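Side-chain contacts in HmuY protein (Prevotella intermedia, PDB 6R2H), which probably binds heme as a hemophore-like protein of the HmuY family, serving heme acquisition by the bacterium: residues D175-G178 with K179-A182; A78-N82 with G83-M87. All blocks are in the same frame, centred on the assembly; numbering follows the deposited sequence.

Interaction 1. Residues D175-G178 with K179-A182; sequences DKTG and KKKA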
ATOM      1  N   ASP A 175      -2.807  15.482   2.865  1.00 33.75           N
ATOM      2  CA  ASP A 175      -3.977  16.334   2.750  1.00 32.92           C
ATOM      3  C   ASP A 175      -3.521  17.737   2.362  1.00 34.39           C
ATOM      4  O   ASP A 175      -2.331  17.959   2.147  1.00 36.65           O
ATOM      5  CB  ASP A 175      -4.704  16.389   4.094  1.00 32.83           C
ATOM      6  CG  ASP A 175      -3.958  17.187   5.158  1.00 32.07           C
ATOM      7  OD1 ASP A 175      -2.781  16.876   5.429  1.00 31.31           O
ATOM      8  OD2 ASP A 175      -4.557  18.131   5.688  1.00 31.40           O
ATOM      9  N   LYS A 176      -4.459  18.687   2.321  1.00 34.89           N
ATOM     10  CA  LYS A 176      -4.144  20.060   1.953  1.00 36.52           C
ATOM     11  C   LYS A 176      -3.184  20.724   2.951  1.00 35.50           C
ATOM     12  O   LYS A 176      -2.334  21.512   2.547  1.00 32.71           O
ATOM     13  CB  LYS A 176      -5.432  20.869   1.765  1.00 38.38           C
ATOM     14  CG  LYS A 176      -6.255  21.100   3.025  1.00 40.02           C
ATOM     15  CD  LYS A 176      -7.521  21.877   2.755  1.00 42.78           C
ATOM     16  CE  LYS A 176      -8.411  21.984   3.972  1.00 44.51           C
ATOM     17  NZ  LYS A 176      -9.645  22.742   3.659  1.00 46.18           N
ATOM     18  N   THR A 177      -3.318  20.411   4.247  1.00 35.24           N
ATOM     19  CA  THR A 177      -2.511  21.042   5.287  1.00 35.04           C
ATOM     20  C   THR A 177      -1.074  20.525   5.229  1.00 34.90           C
ATOM     21  O   THR A 177      -0.150  21.191   5.702  1.00 33.55           O
ATOM     22  CB  THR A 177      -3.102  20.869   6.703  1.00 34.44           C
ATOM     23  OG1 THR A 177      -2.974  19.519   7.167  1.00 32.08           O
ATOM     24  CG2 THR A 177      -4.539  21.341   6.827  1.00 32.73           C
ATOM     25  N   GLY A 178      -0.908  19.329   4.654  1.00 34.75           N
ATOM     26  CA  GLY A 178       0.378  18.655   4.615  1.00 37.20           C
ATOM     27  C   GLY A 178       0.716  17.977   5.940  1.00 40.15           C
ATOM     28  O   GLY A 178       1.865  17.613   6.170  1.00 42.32           O
ATOM     29  N   LYS A 179      -0.290  17.785   6.805  1.00 43.42           N
ATOM     30  CA  LYS A 179      -0.052  17.256   8.140  1.00 42.22           C
ATOM     31  C   LYS A 179      -0.623  15.846   8.262  1.00 42.05           C
ATOM     32  O   LYS A 179      -0.127  15.064   9.067  1.00 40.56           O
ATOM     33  CB  LYS A 179      -0.642  18.178   9.211  1.00 46.00           C
ATOM     34  CG  LYS A 179       0.129  19.462   9.503  1.00 51.51           C
ATOM     35  CD  LYS A 179       1.333  19.240  10.408  1.00 61.44           C
ATOM     36  CE  LYS A 179       2.480  20.206  10.176  1.00 64.40           C
ATOM     37  NZ  LYS A 179       3.750  19.732  10.785  1.00 61.47           N
ATOM     38  N   LYS A 180      -1.651  15.522   7.460  1.00 38.20           N
ATOM     39  CA  LYS A 180      -2.355  14.249   7.569  1.00 37.69           C
ATOM     40  C   LYS A 180      -2.082  13.382   6.339  1.00 39.41           C
ATOM     41  O   LYS A 180      -2.168  13.857   5.210  1.00 42.50           O
ATOM     42  CB  LYS A 180      -3.861  14.482   7.744  1.00 37.39           C
ATOM     43  CG  LYS A 180      -4.223  15.786   8.432  1.00 39.58           C
ATOM     44  CD  LYS A 180      -5.637  15.871   8.957  1.00 42.26           C
ATOM     45  CE  LYS A 180      -5.626  16.220  10.438  1.00 50.09           C
ATOM     46  NZ  LYS A 180      -6.716  17.150  10.843  1.00 51.50           N
ATOM     47  N   LYS A 181      -1.821  12.088   6.558  1.00 41.04           N
ATOM     48  CA  LYS A 181      -1.582  11.128   5.492  1.00 41.76           C
ATOM     49  C   LYS A 181      -2.830  10.922   4.636  1.00 40.78           C
ATOM     50  O   LYS A 181      -3.954  11.059   5.126  1.00 41.48           O
ATOM     51  CB  LYS A 181      -1.135   9.797   6.097  1.00 42.44           C
ATOM     52  CG  LYS A 181       0.159   9.900   6.884  1.00 45.43           C
ATOM     53  CD  LYS A 181       0.351   8.780   7.892  1.00 50.58           C
ATOM     54  CE  LYS A 181       1.764   8.733   8.427  1.00 51.59           C
ATOM     55  NZ  LYS A 181       2.442  10.039   8.242  1.00 54.10           N
ATOM     56  N   ALA A 182      -2.605  10.552   3.364  1.00 39.69           N
ATOM     57  CA  ALA A 182      -3.663  10.339   2.386  1.00 37.25           C
ATOM     58  C   ALA A 182      -3.144   9.491   1.229  1.00 37.54           C
ATOM     59  O   ALA A 182      -1.941   9.364   1.031  1.00 37.15           O
ATOM     60  CB  ALA A 182      -4.176  11.659   1.872  1.00 34.55           C
TER
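Asp175 turns its carboxylate toward the chain that follows it and receives backbone N-H groups of Lys179 and Lys180. Asp175 CB lies 3.8 Å from the carbonyl O of Lys180, a simple packing contact. Asp175 CG, set between the backbone N and the carbonyl carbon (chi1 71°), comes within 3.6 Å of Lys180 CG, where the two side chains pass each other at a slant. Asp175 OD1 takes Lys179 N on its syn lone pair at 3.0 Å, whereas Lys180 N, 2.7 Å from Asp175 OD1 and with a straighter N-H approach of 161°, comes in from above the carboxylate plane. OD2 takes the two donors of Thr177. Thr177 OG1 gives Asp175 OD2 a hydrogen bond of 2.6 Å on the syn lone pair, and Thr177 N reaches the same oxygen from well above the plane, the bond that defines an Asx turn. With these four bonds each carboxylate oxygen is held twice, which fixes the rotation of the group. The turn belongs to the hairpin connection between strands 165-174 and 181-190, side by side inside the nine-stranded sheet, next to its outer strand 6-11. Thr177 OG1 also accepts from Lys179 N at 3.2 Å, so that this N-H is shared between the hydroxyl and Asp175 OD1. Gly178, with its positive phi of 79°, carries the chain round between Thr177 and Lys179. Asp175 N donates to Lys180 O at 2.9 Å, closing the base of the loop. Lys180 NZ stands 5.7 Å from Asp175 OD2, too distant for an ion pair, though its charge may still favour the carboxylate.

Interaction 2. Residues A78-N82 with G83-M87; sequences ARTNN and GEVLM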
ATOM      1  N   ALA A  78       1.855  -0.868   0.304  1.00 28.61           N
ATOM      2  CA  ALA A  78       0.910  -1.301  -0.715  1.00 29.35           C
ATOM      3  C   ALA A  78       0.895  -2.825  -0.836  1.00 29.70           C
ATOM      4  O   ALA A  78       1.936  -3.484  -0.788  1.00 29.26           O
ATOM      5  CB  ALA A  78       1.264  -0.676  -2.040  1.00 26.69           C
ATOM      6  N   ARG A  79      -0.310  -3.366  -1.029  1.00 29.81           N
ATOM      7  CA  ARG A  79      -0.525  -4.788  -1.236  1.00 28.59           C
ATOM      8  C   ARG A  79      -1.539  -4.947  -2.361  1.00 29.18           C
ATOM      9  O   ARG A  79      -2.396  -4.085  -2.548  1.00 28.53           O
ATOM     10  CB  ARG A  79      -1.096  -5.398   0.045  1.00 29.91           C
ATOM     11  CG  ARG A  79      -1.211  -6.912   0.038  1.00 32.82           C
ATOM     12  CD  ARG A  79      -2.000  -7.307   1.262  1.00 35.79           C
ATOM     13  NE  ARG A  79      -2.099  -8.740   1.506  1.00 39.78           N
ATOM     14  CZ  ARG A  79      -2.860  -9.265   2.466  1.00 41.92           C
ATOM     15  NH1 ARG A  79      -3.571  -8.471   3.255  1.00 42.28           N
ATOM     16  NH2 ARG A  79      -2.918 -10.578   2.628  1.00 43.12           N
ATOM     17  N   THR A  80      -1.432  -6.050  -3.108  1.00 30.72           N
ATOM     18  CA  THR A  80      -2.375  -6.344  -4.173  1.00 32.18           C
ATOM     19  C   THR A  80      -3.075  -7.662  -3.860  1.00 35.14           C
ATOM     20  O   THR A  80      -2.553  -8.506  -3.127  1.00 34.19           O
ATOM     21  CB  THR A  80      -1.704  -6.376  -5.556  1.00 32.60           C
ATOM     22  OG1 THR A  80      -0.940  -7.584  -5.622  1.00 33.72           O
ATOM     23  CG2 THR A  80      -0.796  -5.193  -5.827  1.00 28.02           C
ATOM     24  N   ASN A  81      -4.282  -7.801  -4.417  1.00 36.95           N
ATOM     25  CA  ASN A  81      -5.045  -9.030  -4.359  1.00 38.37           C
ATOM     26  C   ASN A  81      -4.651  -9.892  -5.556  1.00 40.78           C
ATOM     27  O   ASN A  81      -5.304  -9.843  -6.598  1.00 43.70           O
ATOM     28  CB  ASN A  81      -6.540  -8.719  -4.355  1.00 36.07           C
ATOM     29  CG  ASN A  81      -7.370  -9.935  -4.026  1.00 35.88           C
ATOM     30  OD1 ASN A  81      -6.835 -11.029  -3.894  1.00 38.43           O
ATOM     31  ND2 ASN A  81      -8.670  -9.759  -3.891  1.00 34.73           N
ATOM     32  N   ASN A  82      -3.553 -10.643  -5.400  1.00 40.72           N
ATOM     33  CA  ASN A  82      -3.055 -11.560  -6.410  1.00 43.14           C
ATOM     34  C   ASN A  82      -2.691 -10.798  -7.699  1.00 42.60           C
ATOM     35  O   ASN A  82      -3.109 -11.168  -8.803  1.00 43.59           O
ATOM     36  CB  ASN A  82      -4.023 -12.740  -6.535  1.00 51.78           C
ATOM     37  CG  ASN A  82      -3.362 -14.073  -6.822  1.00 66.64           C
ATOM     38  OD1 ASN A  82      -2.138 -14.216  -6.762  1.00 71.98           O
ATOM     39  ND2 ASN A  82      -4.176 -15.069  -7.135  1.00 74.26           N
ATOM     40  N   GLY A  83      -1.889  -9.733  -7.552  1.00 38.15           N
ATOM     41  CA  GLY A  83      -1.499  -8.885  -8.665  1.00 34.58           C
ATOM     42  C   GLY A  83       0.021  -8.800  -8.840  1.00 35.01           C
ATOM     43  O   GLY A  83       0.790  -9.120  -7.927  1.00 32.46           O
ATOM     44  N   GLU A  84       0.431  -8.364 -10.040  1.00 34.06           N
ATOM     45  CA  GLU A  84       1.819  -8.113 -10.369  1.00 34.38           C
ATOM     46  C   GLU A  84       1.928  -6.680 -10.862  1.00 33.90           C
ATOM     47  O   GLU A  84       1.048  -6.224 -11.587  1.00 33.65           O
ATOM     48  CB  GLU A  84       2.261  -9.064 -11.477  1.00 39.45           C
ATOM     49  CG  GLU A  84       2.332 -10.514 -11.050  1.00 41.80           C
ATOM     50  CD  GLU A  84       2.724 -11.458 -12.170  1.00 44.16           C
ATOM     51  OE1 GLU A  84       2.015 -11.480 -13.211  1.00 45.17           O
ATOM     52  OE2 GLU A  84       3.747 -12.157 -12.001  1.00 50.08           O
ATOM     53  N   VAL A  85       3.010  -5.992 -10.470  1.00 34.57           N
ATOM     54  CA  VAL A  85       3.125  -4.552 -10.671  1.00 33.85           C
ATOM     55  C   VAL A  85       4.413  -4.247 -11.439  1.00 38.02           C
ATOM     56  O   VAL A  85       5.445  -4.886 -11.216  1.00 38.66           O
ATOM     57  CB  VAL A  85       3.083  -3.779  -9.334  1.00 31.09           C
ATOM     58  CG1 VAL A  85       3.264  -2.278  -9.516  1.00 26.68           C
ATOM     59  CG2 VAL A  85       1.814  -4.075  -8.554  1.00 31.35           C
ATOM     60  N   LEU A  86       4.320  -3.266 -12.347  1.00 36.55           N
ATOM     61  CA  LEU A  86       5.472  -2.708 -13.026  1.00 37.17           C
ATOM     62  C   LEU A  86       5.330  -1.194 -13.011  1.00 37.05           C
ATOM     63  O   LEU A  86       4.339  -0.672 -13.513  1.00 37.67           O
ATOM     64  CB  LEU A  86       5.512  -3.218 -14.472  1.00 37.50           C
ATOM     65  CG  LEU A  86       6.524  -2.486 -15.360  1.00 40.55           C
ATOM     66  CD1 LEU A  86       7.956  -2.922 -15.047  1.00 39.08           C
ATOM     67  CD2 LEU A  86       6.203  -2.691 -16.836  1.00 42.18           C
ATOM     68  N   MET A  87       6.326  -0.508 -12.442  1.00 35.32           N
ATOM     69  CA  MET A  87       6.413   0.937 -12.535  1.00 35.81           C
ATOM     70  C   MET A  87       6.945   1.288 -13.926  1.00 37.36           C
ATOM     71  O   MET A  87       8.111   1.053 -14.214  1.00 38.81           O
ATOM     72  CB  MET A  87       7.350   1.480 -11.454  1.00 34.84           C
ATOM     73  CG  MET A  87       7.386   2.992 -11.395  1.00 38.30           C
ATOM     74  SD  MET A  87       8.491   3.677 -10.126  1.00 41.30           S
ATOM     75  CE  MET A  87      10.068   2.960 -10.593  1.00 45.67           C
TER
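Thr80 meets the start of the next strand through both branches of its side chain. Thr80 OG1 lies 3.0 Å from Gly83 N and accepts a weak hydrogen bond from it, bent to 133° at the hydrogen. A chi1 of 73° sets OG1 between the backbone N and the carbonyl carbon and leaves CG2 beside the backbone N, where Thr80 CG2 reaches Val85 CG2 at 3.9 Å. These two methyls meet at van der Waals distance on the buried side, with Ile71 touching Thr80 and Phe156 and Val158 touching Val85. Gly83 fits closely here, its CA 4.0 Å from Thr80 CB, and on the same packed side Thr80 N is hydrogen-bonded to Asp107 OD2. The outer side is looser. Asn82 is exposed, and its side chain heads away from strand 83-87. Asn81 also points away but is tied elsewhere, its ND2 hydrogen-bonded to Trp69 O. Positive phi at Asn82 (61°) helps redirect the chain. Strands 77-80 and 83-87 belong to different sheets, so this is a short connection between sheets, a tight corner of the all-beta HmuY fold.

Interaction 2 comes first along the chain and interaction 1 follows near its end. Their centres are 25 Å apart, on opposite sides of the chain's centre, and their nearest atoms stay about 11 Å from each other, so neither touches the other directly. What they share is the nine-stranded antiparallel sheet: strand 83-87 lies inside it, and strand 181-190 is separated from strand 83-87 by strands 155-160 and 165-174. Interaction 1 shapes a surface hairpin loop of that sheet, 17 Å from the chain's centre; interaction 2 is buried, 9 Å from it, and joins the sheet to the four-stranded one. One lies at a peripheral turn within one sheet, the other at a buried passage from one sheet to the next.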